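Local coordinates for general secretion pathway protein L (PDB 2W7V) that forms, through its periplasmic domain, a dimer and probably acts as an inner-membrane component of the type II secretion system, at residues A[14-17]-A[18-22]. Sequence-based numbering, arbitrary orientation.
With EDO (1,2-ethanediol), chain C.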
loop_
_atom_site.group_PDB
_atom_site.type_symbol
_atom_site.label_atom_id
_atom_site.label_comp_id
_atom_site.label_asym_id
_atom_site.label_seq_id
_atom_site.Cartn_x
_atom_site.Cartn_y
_atom_site.Cartn_z
ATOM N N LEU A 14 -2.566 4.941 6.195
ATOM C CA LEU A 14 -1.579 4.138 5.516
ATOM C C LEU A 14 -0.310 4.938 5.058
ATOM O O LEU A 14 0.787 4.391 4.935
ATOM C CB LEU A 14 -2.319 3.495 4.332
ATOM C CG LEU A 14 -1.598 2.898 3.148
ATOM C CD1 LEU A 14 -2.517 1.858 2.503
ATOM C CD2 LEU A 14 -1.208 4.012 2.219
ATOM N N ALA A 15 -0.481 6.226 4.770
ATOM C CA ALA A 15 0.629 7.133 4.386
ATOM C C ALA A 15 1.763 7.250 5.456
ATOM O O ALA A 15 2.907 7.598 5.126
ATOM C CB ALA A 15 0.064 8.509 4.073
ATOM N N ALA A 16 1.410 6.983 6.720
ATOM C CA ALA A 16 2.324 6.981 7.861
ATOM C C ALA A 16 3.114 5.661 8.039
ATOM O O ALA A 16 4.004 5.592 8.858
ATOM C CB ALA A 16 1.548 7.290 9.134
ATOM N N LEU A 17 2.775 4.617 7.308
ATOM C CA LEU A 17 3.360 3.312 7.531
ATOM C C LEU A 17 4.800 3.155 7.008
ATOM O O LEU A 17 5.635 2.547 7.683
ATOM C CB LEU A 17 2.441 2.211 6.980
ATOM C CG LEU A 17 1.162 1.916 7.792
ATOM C CD1 LEU A 17 0.279 0.901 7.053
ATOM C CD2 LEU A 17 1.472 1.419 9.220
ATOM N N PRO A 18 5.104 3.699 5.814
ATOM C CA PRO A 18 6.492 3.625 5.396
ATOM C C PRO A 18 7.438 4.308 6.362
ATOM O O PRO A 18 8.465 3.722 6.728
ATOM C CB PRO A 18 6.474 4.315 4.021
ATOM C CG PRO A 18 5.071 4.015 3.491
ATOM C CD PRO A 18 4.282 4.334 4.757
ATOM N N ALA A 19 7.090 5.522 6.787
ATOM C CA ALA A 19 7.927 6.263 7.727
ATOM C C ALA A 19 7.976 5.504 9.059
ATOM O O ALA A 19 9.034 5.406 9.668
ATOM C CB ALA A 19 7.436 7.638 7.890
ATOM N N THR A 20 6.866 4.899 9.479
ATOM C CA THR A 20 6.867 4.185 10.748
ATOM C C THR A 20 7.707 2.919 10.720
ATOM O O THR A 20 8.535 2.711 11.622
ATOM C CB THR A 20 5.427 3.880 11.232
ATOM O OG1 THR A 20 4.686 5.102 11.268
ATOM C CG2 THR A 20 5.421 3.238 12.621
ATOM N N LEU A 21 7.497 2.090 9.698
ATOM C CA LEU A 21 8.247 0.838 9.560
ATOM C C LEU A 21 9.704 1.161 9.307
ATOM O O LEU A 21 10.584 0.418 9.667
ATOM C CB LEU A 21 7.687 -0.058 8.440
ATOM C CG LEU A 21 6.222 -0.508 8.555
ATOM C CD1 LEU A 21 5.685 -0.930 7.190
ATOM C CD2 LEU A 21 6.025 -1.588 9.580
ATOM N N GLY A 22 9.930 2.285 8.660
ATOM C CA GLY A 22 11.261 2.797 8.418
ATOM C C GLY A 22 12.071 3.041 9.667
ATOM O O GLY A 22 13.264 2.933 9.599
HETATM C C1 EDO C . 14.709 -0.227 8.115
HETATM O O1 EDO C . 14.761 1.035 8.745
HETATM C C2 EDO C . 13.398 -0.268 7.343
HETATM O O2 EDO C . 12.285 -0.699 8.113
#
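Thr20, in the first turn of helix 17-22, points back toward Ala16 and bonds its carbonyl oxygen twice. Its CB lies 3.3 Å from Ala16 O. From there OG1 runs beside the backbone N, anti to the carbonyl carbon (chi1 -54°), and ends 2.6 Å from Ala16 O, to which it donates a hydrogen bond; the side chain also touches Lys59 of helix 51-61. Thr20 N donates to the same oxygen at 3.0 Å in a somewhat bent bond (145° at the hydrogen). Hydroxyl and amide approach from opposite faces of the Ala16 carbonyl plane, two donors of one residue sharing one acceptor. The following i to i+4 bond is straighter: Leu21 N meets Leu17 O at 2.8 Å, with 173° at the hydrogen. Leu21 CG also rests 3.2 Å from that oxygen. Early in the helix, Pro18 brings no N-H; its ring CD packs 3.6 Å from Leu17 CB and 3.5 Å from Leu14 O, which instead accepts from Leu17 N. Leu17 and Leu21 are buried together against Leu60 of helix 51-61, while Pro18 packs on Leu14 of the second subunit. A 1,2-ethanediol, probably from the crystallisation liquor, hydrogen-bonds through O1 to Gly22 O. Proline, with no N-H to offer, is well suited to a first helical turn, and a threonine hydroxyl bonded to the carbonyl four residues back is a familiar intrahelical motif; here both occur in the short helix that follows helix 8-13 in the GspL periplasmic domain.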